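Long-range contacts in transferrin binding protein B (Actinobacillus suis, PDB 3PQU), which probably serves as a surface lipoprotein of the outer membrane that captures host transferrin so that the bacterium can acquire its iron: residues K376-V381 and V389-C394; L361-Q366 and V381-K386; G441-L446 and W453-D458; K532-F537 and G546-H551; G403-K408 and D416-L421. All coordinates share one frame; numbering follows the deposited sequence. Where two conformers were deposited one is given.

Along the chain, contact 2 opens first at 361-366, and contact 1 opens at 376-381 before contact 2 closes at 381-386; contact 1 then closes the hairpin of strands 376-383 and 386-393, so the two cross and share Val-381. Contacts 5, 3 and 4 follow in series, each closing a hairpin of its own. Contacts 1, 2 and 5 belong to the C-lobe handle domain: strand 386-393 of contact 1 lies beside strand 400-409 of contact 5, and contact 2 brings a small separate hairpin against the same sheet. Contacts 3 and 4 lie in one barrel sheet. Lys-376 and Cys-393 of contact 1 meet contact 3, and Leu-421 of contact 5 meets contact 4, joining handle to barrel.

Contact 1: residues K376-V381 and V389-C394; sequences KNSKTV and VAVACC
Lys-376 lays its aliphatic chain against Val-391, the two side chains passing at a slant, with CE of the lysine 3.9 Å from CG1 of the valine. CG of Lys-376 sits between its own backbone N and carbonyl carbon (chi1 78°), and the chain runs extended from there, carrying NZ on to the carbonyl O of Ala-457. The other branch of Val-391, CG2, turns to Ser-378 and stands 4.0 Å from its OG. That hydroxyl is anti to the backbone N (chi1 177°), which also brings OG to 3.8 Å from CG2 of Val-389. Thr-380 and Val-389 lie alongside one another and point the same way. These residues share one face of the antiparallel strand pair; Asn-377, Lys-379, Ala-390 and Ala-392 occupy the other. Asn-377 pairs with Ala-392 and Lys-379 with Ala-390, each couple joined by two backbone hydrogen bonds; Lys-379 N to Ala-390 O measures 2.8 Å. Water 1 accepts from Asn-377 ND2 and donates to Ala-392 O at 2.9 Å, giving that carbonyl a second donor besides Asn-377 N, while OD1 of the asparagine accepts from Asn-374 N. Lys-379, bent at chi2, sends NZ away to Ala-371 O. At the far end a disulfide links the adjacent Cys-393 and Cys-394 across a cis peptide bond, SG to SG 2.0 Å. The hairpin belongs to the C-lobe handle domain: strand 386-393 is flanked on its other edge by strand 400-409, Trp-406 touches Val-389 and Val-391, and Cys-393 rests on Thr-442 of barrel strand 436-448.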
# COMPACT_ATOMS: atom_id res chain seq x y z
N LYS A 376 18.67 3.35 19.22
CA LYS A 376 17.46 2.61 18.91
C LYS A 376 16.35 3.14 19.80
O LYS A 376 16.62 3.58 20.92
CB LYS A 376 17.67 1.09 19.05
CG LYS A 376 17.65 0.55 20.47
CD LYS A 376 17.89 -0.96 20.44
CE LYS A 376 17.65 -1.62 21.80
NZ LYS A 376 18.07 -3.05 21.79
N ASN A 377 15.12 3.13 19.30
CA ASN A 377 14.02 3.81 19.97
C ASN A 377 12.80 2.92 20.10
O ASN A 377 12.45 2.20 19.17
CB ASN A 377 13.67 5.09 19.22
CG ASN A 377 14.87 6.02 19.09
OD1 ASN A 377 15.12 6.84 19.97
ND2 ASN A 377 15.61 5.88 17.99
N SER A 378 12.14 2.99 21.25
CA SER A 378 10.93 2.22 21.48
C SER A 378 9.68 3.06 21.24
O SER A 378 9.60 4.21 21.66
CB SER A 378 10.92 1.66 22.90
OG SER A 378 9.70 0.97 23.15
N LYS A 379 8.71 2.47 20.55
CA LYS A 379 7.45 3.14 20.28
C LYS A 379 6.29 2.30 20.81
O LYS A 379 6.26 1.08 20.61
CB LYS A 379 7.28 3.37 18.78
CG LYS A 379 8.44 4.09 18.11
CD LYS A 379 8.59 5.52 18.62
CE LYS A 379 9.71 6.24 17.87
NZ LYS A 379 9.80 7.67 18.26
N THR A 380 5.35 2.96 21.48
CA THR A 380 4.17 2.29 22.01
C THR A 380 2.93 2.98 21.48
O THR A 380 2.76 4.20 21.61
CB THR A 380 4.14 2.31 23.54
OG1 THR A 380 5.26 1.57 24.05
CG2 THR A 380 2.85 1.68 24.06
N VAL A 381 2.06 2.20 20.85
CA VAL A 381 0.92 2.78 20.19
C VAL A 381 -0.30 1.88 20.34
O VAL A 381 -0.25 0.69 20.03
CB VAL A 381 1.24 3.07 18.71
CG1 VAL A 381 1.66 1.79 18.00
CG2 VAL A 381 0.05 3.73 18.01
N VAL A 389 4.02 -2.43 20.62
CA VAL A 389 5.29 -1.78 20.90
C VAL A 389 6.40 -2.28 19.95
O VAL A 389 6.57 -3.48 19.71
CB VAL A 389 5.70 -1.95 22.38
CG1 VAL A 389 5.24 -3.29 22.91
CG2 VAL A 389 7.20 -1.77 22.55
N ALA A 390 7.14 -1.33 19.38
CA ALA A 390 8.20 -1.65 18.43
C ALA A 390 9.50 -1.01 18.88
O ALA A 390 9.53 0.15 19.30
CB ALA A 390 7.83 -1.18 17.04
N VAL A 391 10.58 -1.77 18.79
CA VAL A 391 11.90 -1.25 19.12
C VAL A 391 12.76 -1.27 17.87
O VAL A 391 13.17 -2.33 17.40
CB VAL A 391 12.54 -2.08 20.24
CG1 VAL A 391 13.93 -1.54 20.57
CG2 VAL A 391 11.66 -2.07 21.48
N ALA A 392 13.02 -0.09 17.32
CA ALA A 392 13.62 0.02 15.99
C ALA A 392 15.06 0.55 16.03
O ALA A 392 15.36 1.50 16.75
CB ALA A 392 12.77 0.90 15.11
N CYS A 393 15.92 -0.08 15.24
CA CYS A 393 17.32 0.31 15.10
C CYS A 393 17.59 0.60 13.62
O CYS A 393 16.91 0.02 12.77
CB CYS A 393 18.20 -0.84 15.56
SG CYS A 393 19.87 -0.37 15.99
N CYS A 394 18.53 1.48 13.28
CA CYS A 394 19.28 2.33 14.21
C CYS A 394 19.35 3.74 13.65
O CYS A 394 19.09 3.97 12.47
CB CYS A 394 20.72 1.84 14.37
SG CYS A 394 20.95 0.07 14.32
O HOH W 1 14.74 4.10 15.66

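Contact 2: residues L361-Q366 and V381-K386; sequences LIIDGQ and VEINGK
Val-381 meets Gln-366 tip to tip: its CG2 methyl, anti to the backbone N, lies 3.9 Å from OE1 of the glutamine in one of the latter's two conformers. Glu-382, next in line, turns away and sends OE1 to the hydroxyl of Thr-387. Ile-383 then carries most of the apolar contact, its CD1, CG2 and CG1 each meeting a different residue. Its CD1 presses on CB of Ile-363 at 3.6 Å, the two side chains crossing at about a right angle. Its CG2 lies 3.7 Å from CB of Asp-364, and its CG1 lies 3.7 Å from OE1 of Gln-366 in that same conformer. Two hairpin ends of the C-lobe handle domain thus meet near the surface: Ile-363 to Gln-366 form a type I' turn joining strands 360-363 and 366-369, and the facing turn leads from strand 376-383 into strand 386-393. Ile-368 touches Ile-363, Val-381 and Ile-383. Further on, the carbonyl O of Asn-384 accepts a hydrogen bond from water 2, which also donates to OD2 of Asp-364 at 2.8 Å. A cis peptide bond leads into Gly-385. Lys-386, bent at chi2 and chi3, reaches OD2 of Asp-364 with NZ, a salt bridge of 3.2 Å on the syn side, 21° out of the carboxylate plane.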
# COMPACT_ATOMS: atom_id res chain seq x y z
N LEU A 361 6.33 1.72 10.20
CA LEU A 361 5.61 0.45 10.24
C LEU A 361 4.13 0.71 10.01
O LEU A 361 3.55 1.57 10.66
CB LEU A 361 5.79 -0.23 11.59
CG LEU A 361 6.92 -1.24 11.75
CD1 LEU A 361 6.86 -1.83 13.15
CD2 LEU A 361 6.80 -2.33 10.71
N ILE A 362 3.52 -0.04 9.11
CA ILE A 362 2.11 0.16 8.81
C ILE A 362 1.30 -0.90 9.53
O ILE A 362 1.45 -2.08 9.27
CB ILE A 362 1.81 0.04 7.30
CG1 ILE A 362 2.90 0.71 6.45
CG2 ILE A 362 0.43 0.60 7.00
CD1 ILE A 362 2.61 2.14 6.06
N ILE A 363 0.44 -0.49 10.45
CA ILE A 363 -0.42 -1.46 11.11
C ILE A 363 -1.85 -0.98 11.12
O ILE A 363 -2.14 0.11 11.60
CB ILE A 363 0.07 -1.76 12.53
CG1 ILE A 363 1.50 -2.31 12.49
CG2 ILE A 363 -0.86 -2.75 13.22
CD1 ILE A 363 2.01 -2.76 13.83
N ASP A 364 -2.75 -1.79 10.55
CA ASP A 364 -4.16 -1.44 10.49
C ASP A 364 -4.37 -0.05 9.92
O ASP A 364 -5.23 0.70 10.40
CB ASP A 364 -4.79 -1.51 11.89
CG ASP A 364 -5.03 -2.93 12.36
OD1 ASP A 364 -4.84 -3.86 11.55
OD2 ASP A 364 -5.42 -3.10 13.53
N GLY A 365 -3.59 0.30 8.91
CA GLY A 365 -3.77 1.57 8.25
C GLY A 365 -3.09 2.72 8.97
O GLY A 365 -3.03 3.83 8.45
N GLN A 366 -2.57 2.45 10.17
CA GLN A 366 -1.84 3.46 10.93
C GLN A 366 -0.34 3.37 10.67
O GLN A 366 0.23 2.28 10.70
CB GLN A 366 -2.11 3.31 12.44
CG GLN A 366 -2.77 4.52 13.07
CD GLN A 366 -2.25 4.80 14.48
OE1 GLN A 366 -2.82 4.34 15.47
NE2 GLN A 366 -1.17 5.57 14.57
N VAL A 381 2.06 2.20 20.85
CA VAL A 381 0.92 2.78 20.19
C VAL A 381 -0.30 1.88 20.34
O VAL A 381 -0.25 0.69 20.03
CB VAL A 381 1.24 3.07 18.71
CG1 VAL A 381 1.66 1.79 18.00
CG2 VAL A 381 0.05 3.73 18.01
N GLU A 382 -1.37 2.45 20.87
CA GLU A 382 -2.62 1.74 20.97
C GLU A 382 -3.31 1.76 19.61
O GLU A 382 -3.89 2.77 19.21
CB GLU A 382 -3.50 2.39 22.04
CG GLU A 382 -4.84 1.71 22.26
CD GLU A 382 -4.73 0.48 23.15
OE1 GLU A 382 -3.80 0.44 23.98
OE2 GLU A 382 -5.58 -0.43 23.02
N ILE A 383 -3.22 0.66 18.88
CA ILE A 383 -3.93 0.52 17.62
C ILE A 383 -5.07 -0.42 17.90
O ILE A 383 -5.02 -1.60 17.58
CB ILE A 383 -3.04 -0.06 16.51
CG1 ILE A 383 -1.83 0.85 16.29
CG2 ILE A 383 -3.84 -0.23 15.23
CD1 ILE A 383 -0.80 0.25 15.37
N ASN A 384 -6.09 0.14 18.53
CA ASN A 384 -7.09 -0.66 19.23
C ASN A 384 -7.58 -1.90 18.49
O ASN A 384 -7.78 -1.89 17.27
CB ASN A 384 -8.23 0.23 19.72
CG ASN A 384 -7.74 1.32 20.66
OD1 ASN A 384 -6.97 2.20 20.26
ND2 ASN A 384 -8.16 1.26 21.91
N GLY A 385 -7.75 -2.97 19.26
CA GLY A 385 -7.55 -2.89 20.70
C GLY A 385 -6.17 -3.30 21.20
O GLY A 385 -5.97 -3.48 22.40
N LYS A 386 -5.21 -3.44 20.28
CA LYS A 386 -3.90 -3.97 20.63
C LYS A 386 -2.87 -2.88 20.94
O LYS A 386 -2.66 -1.96 20.15
CB LYS A 386 -3.37 -4.87 19.51
CG LYS A 386 -4.24 -6.08 19.25
CD LYS A 386 -4.28 -6.42 17.76
CE LYS A 386 -4.88 -5.27 16.96
NZ LYS A 386 -5.06 -5.62 15.53
O HOH W 2 -7.62 -3.39 15.16

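Contact 3: residues G441-L446 and W453-D458; sequences GTWDAL and WIAEAD
Asp-444 OD1 accepts the backbone N-H of Ala-457 at 3.0 Å, the donor lying 42° above the carboxylate plane. Water 3 lies close to both this oxygen and Ala-455 O. CG of Asp-444 is anti to its own carbonyl carbon (chi1 -76°), a setting that carries the carboxylate across to segment 453-458 just where the regular pairing gives out. Thr-442 makes a similar side-chain bond: its OG1, anti to the backbone N, accepts Asp-458 N at 3.1 Å and is also hydrogen-bonded to Tyr-465 O. Its CG2 is closely packed against CB of Ala-457, 3.5 Å away. Regular antiparallel pairing is found further along, where Ala-445 and Ala-455 form a hydrogen-bonded pair through both N-H groups and Leu-446 faces Ile-454. On the face of the two alanines, the methyl of Ala-455 sits over the centre of the six-membered ring of Trp-443, a CH-pi contact of 3.8 Å from CB to the ring centroid. The Trp-443 ring also meets that of Trp-453, CH2 to CH2 3.5 Å, with planes at 44°; Trp-443 comes to the rim of the Trp-453 ring. NE1 of Trp-443 donates to Phe-483 O, and Phe-514 meets Trp-453 edge-to-face. The two segments form a hairpin of the C-lobe beta barrel. Strand 557-568 pairs along the other edge of strand 436-448, with Ala-560 and Phe-562 touching Ala-445 and Trp-443, while Phe-402 and Gln-404 of handle strand 400-409 pack on Asp-444.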
# COMPACT_ATOMS: atom_id res chain seq x y z
N GLY A 441 27.54 -3.20 11.98
CA GLY A 441 26.25 -2.88 12.58
C GLY A 441 25.98 -3.76 13.78
O GLY A 441 26.92 -4.23 14.46
N THR A 442 24.70 -3.99 14.05
CA THR A 442 24.27 -4.83 15.16
C THR A 442 23.15 -5.75 14.66
O THR A 442 23.01 -5.94 13.45
CB THR A 442 23.80 -3.97 16.34
OG1 THR A 442 23.58 -4.79 17.49
CG2 THR A 442 22.52 -3.20 15.99
N TRP A 443 22.37 -6.32 15.58
CA TRP A 443 21.30 -7.24 15.20
C TRP A 443 20.39 -7.59 16.36
O TRP A 443 20.69 -7.30 17.52
CB TRP A 443 21.88 -8.53 14.61
CG TRP A 443 22.81 -9.29 15.52
CD1 TRP A 443 23.89 -8.78 16.20
CD2 TRP A 443 22.76 -10.69 15.83
NE1 TRP A 443 24.51 -9.78 16.91
CE2 TRP A 443 23.84 -10.96 16.71
CE3 TRP A 443 21.92 -11.74 15.46
CZ2 TRP A 443 24.09 -12.23 17.22
CZ3 TRP A 443 22.17 -13.00 15.96
CH2 TRP A 443 23.25 -13.24 16.84
N ASP A 444 19.26 -8.20 16.04
CA ASP A 444 18.37 -8.75 17.04
C ASP A 444 18.15 -10.20 16.66
O ASP A 444 18.11 -10.54 15.48
CB ASP A 444 17.03 -8.01 17.08
CG ASP A 444 17.12 -6.66 17.76
OD1 ASP A 444 17.61 -6.60 18.91
OD2 ASP A 444 16.72 -5.66 17.13
N ALA A 445 18.03 -11.07 17.65
CA ALA A 445 17.81 -12.48 17.37
C ALA A 445 17.25 -13.22 18.57
O ALA A 445 17.24 -12.71 19.69
CB ALA A 445 19.09 -13.13 16.90
N LEU A 446 16.77 -14.43 18.31
CA LEU A 446 16.38 -15.34 19.37
C LEU A 446 16.72 -16.76 18.97
O LEU A 446 16.12 -17.32 18.05
CB LEU A 446 14.89 -15.23 19.70
CG LEU A 446 14.40 -16.23 20.75
CD1 LEU A 446 13.31 -15.63 21.62
CD2 LEU A 446 13.92 -17.52 20.11
N TRP A 453 18.18 -17.71 24.14
CA TRP A 453 19.33 -16.82 24.02
C TRP A 453 19.00 -15.69 23.06
O TRP A 453 18.76 -15.93 21.87
CB TRP A 453 20.54 -17.60 23.50
CG TRP A 453 21.75 -16.75 23.27
CD1 TRP A 453 22.78 -16.52 24.15
CD2 TRP A 453 22.08 -16.03 22.08
NE1 TRP A 453 23.72 -15.70 23.58
CE2 TRP A 453 23.32 -15.38 22.31
CE3 TRP A 453 21.45 -15.86 20.84
CZ2 TRP A 453 23.93 -14.58 21.34
CZ3 TRP A 453 22.06 -15.07 19.89
CH2 TRP A 453 23.29 -14.44 20.15
N ILE A 454 18.98 -14.47 23.56
CA ILE A 454 18.63 -13.32 22.73
C ILE A 454 19.84 -12.47 22.37
O ILE A 454 20.86 -12.48 23.06
CB ILE A 454 17.55 -12.44 23.40
CG1 ILE A 454 17.99 -11.99 24.79
CG2 ILE A 454 16.23 -13.19 23.48
CD1 ILE A 454 18.84 -10.75 24.79
N ALA A 455 19.71 -11.73 21.27
CA ALA A 455 20.68 -10.71 20.91
C ALA A 455 19.92 -9.39 20.85
O ALA A 455 18.84 -9.32 20.26
CB ALA A 455 21.31 -11.03 19.58
N GLU A 456 20.49 -8.36 21.46
CA GLU A 456 19.82 -7.06 21.54
C GLU A 456 20.67 -5.98 20.89
O GLU A 456 21.83 -5.79 21.23
CB GLU A 456 19.52 -6.70 23.00
CG GLU A 456 18.53 -7.65 23.68
CD GLU A 456 17.17 -7.02 23.90
OE1 GLU A 456 17.11 -5.90 24.45
OE2 GLU A 456 16.16 -7.65 23.52
N ALA A 457 20.08 -5.27 19.94
CA ALA A 457 20.80 -4.25 19.18
C ALA A 457 21.45 -3.22 20.09
O ALA A 457 20.83 -2.76 21.05
CB ALA A 457 19.86 -3.57 18.20
N ASP A 458 22.70 -2.87 19.80
CA ASP A 458 23.39 -1.82 20.53
C ASP A 458 24.46 -1.17 19.67
O ASP A 458 24.70 -1.60 18.54
CB ASP A 458 24.01 -2.36 21.83
CG ASP A 458 25.15 -3.33 21.58
OD1 ASP A 458 25.45 -4.14 22.48
OD2 ASP A 458 25.76 -3.27 20.50
O HOH W 3 16.56 -8.40 20.39

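Contact 4: residues K532-F537 and G546-H551; sequences KVNGGF and GGQFHH
Gly-535 and Gly-547 face each other with their CA atoms only 3.7 Å apart, the tight centre of this strand pair. Neither glycine carries a side chain, and the backbones close up: Gly-547 CA packs directly against Asn-534 O, and Gly-535 CA against Gly-546 O. On one side of this pair, Gly-536 and Gly-546 exchange two backbone hydrogen bonds, Gly-536 N reaching Gly-546 O at 2.8 Å. On the other, Asn-534 and Gln-548 do the same, and Gln-548 N meets Asn-534 O at 2.9 Å. Toward Lys-532 the ladder opens. Val-533 still touches Phe-549, CB to CB 3.9 Å, but CG of Phe-549 stands between its backbone N and carbonyl carbon (chi1 57°), and the ring heads away from the partner strand to Phe-492 and to Ala-560 and Phe-562. CB of Phe-549 stays behind, 3.3 Å from Lys-532 O. Beyond it water 4 donates to His-550 O at 3.0 Å and lies close to Lys-532 O, at a distance too short to be trusted. The same water lies over the centre of the His-550 ring, 3.8 Å above its plane. Lys-532 is exposed here, whereas the side chain of Gln-548, bent at chi2, brings NE2 to 4.1 Å from CB of Asn-534 and touches Thr-340 and Ile-342 of the handle. Strand 531-538 also pairs with 502-508, and 544-551 with 557-568, making this a beta hairpin in the wall of the antiparallel C-lobe beta barrel.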
# COMPACT_ATOMS: atom_id res chain seq x y z
N LYS A 532 19.16 -20.67 5.64
CA LYS A 532 18.90 -19.80 4.51
C LYS A 532 18.79 -18.34 4.94
O LYS A 532 17.93 -17.99 5.75
CB LYS A 532 17.64 -20.26 3.77
CG LYS A 532 17.29 -19.46 2.52
CD LYS A 532 16.46 -20.31 1.57
CE LYS A 532 15.66 -19.46 0.59
NZ LYS A 532 14.46 -18.83 1.23
N VAL A 533 19.67 -17.50 4.40
CA VAL A 533 19.64 -16.08 4.72
C VAL A 533 19.39 -15.20 3.49
O VAL A 533 20.10 -15.30 2.48
CB VAL A 533 20.91 -15.62 5.47
CG1 VAL A 533 22.10 -16.46 5.06
CG2 VAL A 533 21.18 -14.14 5.24
N ASN A 534 18.37 -14.36 3.59
CA ASN A 534 18.04 -13.37 2.56
C ASN A 534 18.43 -11.98 3.02
O ASN A 534 18.16 -11.58 4.15
CB ASN A 534 16.54 -13.40 2.25
CG ASN A 534 16.13 -14.60 1.41
OD1 ASN A 534 16.21 -14.56 0.18
ND2 ASN A 534 15.69 -15.66 2.06
N GLY A 535 19.07 -11.23 2.13
CA GLY A 535 19.50 -9.88 2.46
C GLY A 535 19.35 -8.90 1.32
O GLY A 535 19.10 -9.29 0.18
N GLY A 536 19.50 -7.62 1.64
CA GLY A 536 19.45 -6.59 0.62
C GLY A 536 20.51 -5.52 0.78
O GLY A 536 21.12 -5.37 1.85
N PHE A 537 20.76 -4.78 -0.30
CA PHE A 537 21.53 -3.55 -0.24
C PHE A 537 20.60 -2.34 -0.31
O PHE A 537 19.72 -2.27 -1.18
CB PHE A 537 22.55 -3.52 -1.37
CG PHE A 537 23.63 -4.55 -1.22
CD1 PHE A 537 24.75 -4.28 -0.44
CD2 PHE A 537 23.51 -5.79 -1.82
CE1 PHE A 537 25.74 -5.23 -0.28
CE2 PHE A 537 24.51 -6.75 -1.66
CZ PHE A 537 25.62 -6.46 -0.89
N GLY A 546 21.33 -5.24 4.98
CA GLY A 546 20.55 -5.85 6.04
C GLY A 546 20.03 -7.18 5.54
O GLY A 546 20.01 -7.42 4.34
N GLY A 547 19.61 -8.03 6.46
CA GLY A 547 19.12 -9.34 6.08
C GLY A 547 18.50 -10.07 7.25
O GLY A 547 18.49 -9.57 8.38
N GLN A 548 17.99 -11.26 6.98
CA GLN A 548 17.35 -12.05 8.01
C GLN A 548 17.58 -13.52 7.77
O GLN A 548 17.90 -13.95 6.65
CB GLN A 548 15.84 -11.80 8.02
CG GLN A 548 15.08 -12.87 7.26
CD GLN A 548 14.22 -12.31 6.15
OE1 GLN A 548 13.97 -11.10 6.10
NE2 GLN A 548 13.77 -13.17 5.26
N PHE A 549 17.41 -14.31 8.82
CA PHE A 549 17.33 -15.75 8.68
C PHE A 549 16.51 -16.34 9.81
O PHE A 549 16.31 -15.70 10.85
CB PHE A 549 18.71 -16.39 8.57
CG PHE A 549 19.62 -16.09 9.73
CD1 PHE A 549 19.63 -16.92 10.85
CD2 PHE A 549 20.48 -15.01 9.70
CE1 PHE A 549 20.48 -16.66 11.92
CE2 PHE A 549 21.33 -14.74 10.77
CZ PHE A 549 21.33 -15.57 11.88
N HIS A 550 16.01 -17.54 9.60
CA HIS A 550 15.18 -18.19 10.59
C HIS A 550 15.16 -19.69 10.33
O HIS A 550 15.25 -20.13 9.18
CB HIS A 550 13.76 -17.63 10.56
CG HIS A 550 13.10 -17.70 9.22
ND1 HIS A 550 12.33 -18.65 8.65
CD2 HIS A 550 13.21 -16.69 8.29
CE1 HIS A 550 11.99 -18.21 7.40
NE2 HIS A 550 12.53 -17.02 7.20
N HIS A 551 15.06 -20.46 11.40
CA HIS A 551 14.97 -21.90 11.25
C HIS A 551 14.21 -22.53 12.41
O HIS A 551 14.35 -22.12 13.56
CB HIS A 551 16.36 -22.53 11.12
CG HIS A 551 16.33 -23.94 10.66
ND1 HIS A 551 16.03 -24.30 9.36
CD2 HIS A 551 16.57 -25.11 11.31
CE1 HIS A 551 16.08 -25.61 9.23
NE2 HIS A 551 16.41 -26.12 10.41
O HOH W 4 15.72 -19.01 6.44

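Contact 5: residues G403-K408 and D416-L421; sequences GQLWQK and DNSLFL
Leu-405 O is gripped twice by Ser-418, by OG at 2.9 Å and by the backbone N, a weak bond with an N-H...O angle of 121°. This antiparallel hairpin of the C-lobe handle domain joins strands 400-409 and 413-424. OG of Ser-418 stands between its own N and carbonyl carbon (chi1 64°), and from there it donates to the carbonyl from above its plane. In return Leu-405 N donates to Ser-418 O at 3.1 Å, also from well above the carbonyl plane. Gly-403 and Phe-420 satisfy each other more regularly: Gly-403 N reaches Phe-420 O, and Phe-420 N reaches Gly-403 O at 3.0 Å. Between these pairs, Gln-404 directs its backbone groups to Val-391 of strand 386-393, while its NE2 makes a weak bond to Glu-456 OE2 in the barrel. Trp-406 likewise bonds through its backbone to Val-389. Beside it lies Asn-417, the two side chains pointing the same way with ring and amide planes 79° apart; OD1 of the asparagine is 3.5 Å from CB of the tryptophan. Phe-420 folds back over the glycine: CA of Gly-403 makes an off-centre CH-pi contact, and Leu-405 CB lies 4.0 Å from CD2 of Phe-420. Gly-403 N lies over the centre of the phenyl face of Phe-420, 3.6 Å above its plane, and Gln-404 O meets the ring edge 3.4 Å from CE2 of Phe-420.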
# COMPACT_ATOMS: atom_id res chain seq x y z
N GLY A 403 14.20 -4.45 14.01
CA GLY A 403 14.02 -4.43 15.44
C GLY A 403 13.04 -5.48 15.92
O GLY A 403 12.83 -6.50 15.26
N GLN A 404 12.46 -5.22 17.09
CA GLN A 404 11.50 -6.12 17.68
C GLN A 404 10.11 -5.51 17.61
O GLN A 404 9.95 -4.29 17.60
CB GLN A 404 11.85 -6.38 19.14
CG GLN A 404 13.33 -6.51 19.39
CD GLN A 404 13.65 -6.51 20.87
OE1 GLN A 404 13.01 -7.22 21.65
NE2 GLN A 404 14.63 -5.71 21.27
N LEU A 405 9.10 -6.37 17.56
CA LEU A 405 7.73 -5.92 17.55
C LEU A 405 6.88 -6.95 18.27
O LEU A 405 7.00 -8.15 18.01
CB LEU A 405 7.23 -5.73 16.12
CG LEU A 405 5.73 -5.46 15.99
CD1 LEU A 405 5.38 -4.03 16.40
CD2 LEU A 405 5.32 -5.73 14.56
N TRP A 406 6.02 -6.49 19.17
CA TRP A 406 5.12 -7.39 19.87
C TRP A 406 3.88 -6.68 20.37
O TRP A 406 3.84 -5.45 20.42
CB TRP A 406 5.84 -8.09 21.03
CG TRP A 406 6.10 -7.23 22.24
CD1 TRP A 406 5.27 -7.04 23.31
CD2 TRP A 406 7.28 -6.46 22.51
NE1 TRP A 406 5.86 -6.20 24.22
CE2 TRP A 406 7.09 -5.83 23.76
CE3 TRP A 406 8.48 -6.24 21.82
CZ2 TRP A 406 8.05 -4.99 24.32
CZ3 TRP A 406 9.43 -5.41 22.39
CH2 TRP A 406 9.21 -4.80 23.63
N GLN A 407 2.87 -7.46 20.73
CA GLN A 407 1.75 -6.91 21.45
C GLN A 407 2.00 -7.16 22.92
O GLN A 407 2.40 -8.26 23.31
CB GLN A 407 0.44 -7.55 21.01
CG GLN A 407 -0.77 -6.90 21.66
CD GLN A 407 -1.90 -7.87 21.85
OE1 GLN A 407 -2.05 -8.82 21.09
NE2 GLN A 407 -2.71 -7.63 22.88
N LYS A 408 1.78 -6.15 23.75
CA LYS A 408 1.96 -6.30 25.18
C LYS A 408 0.62 -6.23 25.88
O LYS A 408 -0.29 -5.51 25.45
CB LYS A 408 2.90 -5.22 25.73
CG LYS A 408 2.22 -3.91 26.07
CD LYS A 408 3.23 -2.86 26.49
CE LYS A 408 3.88 -3.21 27.81
NZ LYS A 408 2.92 -3.14 28.95
N ASP A 416 2.50 -12.16 20.79
CA ASP A 416 2.84 -12.02 19.37
C ASP A 416 4.26 -11.52 19.13
O ASP A 416 4.52 -10.82 18.15
CB ASP A 416 1.83 -11.11 18.66
CG ASP A 416 0.59 -11.84 18.21
OD1 ASP A 416 -0.13 -11.32 17.33
OD2 ASP A 416 0.32 -12.95 18.74
N ASN A 417 5.18 -11.88 20.01
CA ASN A 417 6.57 -11.44 19.87
C ASN A 417 7.13 -11.77 18.49
O ASN A 417 6.86 -12.84 17.93
CB ASN A 417 7.45 -12.07 20.95
CG ASN A 417 8.73 -11.29 21.19
OD1 ASN A 417 8.77 -10.08 20.99
ND2 ASN A 417 9.77 -11.98 21.62
N SER A 418 7.91 -10.85 17.93
CA SER A 418 8.49 -11.05 16.61
C SER A 418 9.67 -10.14 16.30
O SER A 418 10.08 -9.30 17.11
CB SER A 418 7.41 -10.90 15.52
OG SER A 418 6.89 -9.58 15.48
N LEU A 419 10.24 -10.33 15.11
CA LEU A 419 11.28 -9.46 14.57
C LEU A 419 10.78 -8.85 13.27
O LEU A 419 9.90 -9.40 12.63
CB LEU A 419 12.55 -10.25 14.28
CG LEU A 419 13.28 -10.90 15.45
CD1 LEU A 419 14.52 -11.60 14.94
CD2 LEU A 419 13.63 -9.87 16.50
N PHE A 420 11.35 -7.71 12.89
CA PHE A 420 11.04 -7.12 11.61
C PHE A 420 12.26 -6.50 10.97
O PHE A 420 13.25 -6.15 11.64
CB PHE A 420 9.94 -6.07 11.72
CG PHE A 420 10.38 -4.81 12.38
CD1 PHE A 420 10.91 -3.77 11.64
CD2 PHE A 420 10.25 -4.65 13.75
CE1 PHE A 420 11.31 -2.60 12.25
CE2 PHE A 420 10.64 -3.48 14.37
CZ PHE A 420 11.18 -2.45 13.61
N LEU A 421 12.17 -6.37 9.65
CA LEU A 421 13.21 -5.78 8.83
C LEU A 421 12.58 -5.12 7.61
O LEU A 421 11.80 -5.74 6.90
CB LEU A 421 14.18 -6.86 8.35
CG LEU A 421 15.14 -6.40 7.25
CD1 LEU A 421 16.38 -5.75 7.86
CD2 LEU A 421 15.52 -7.55 6.34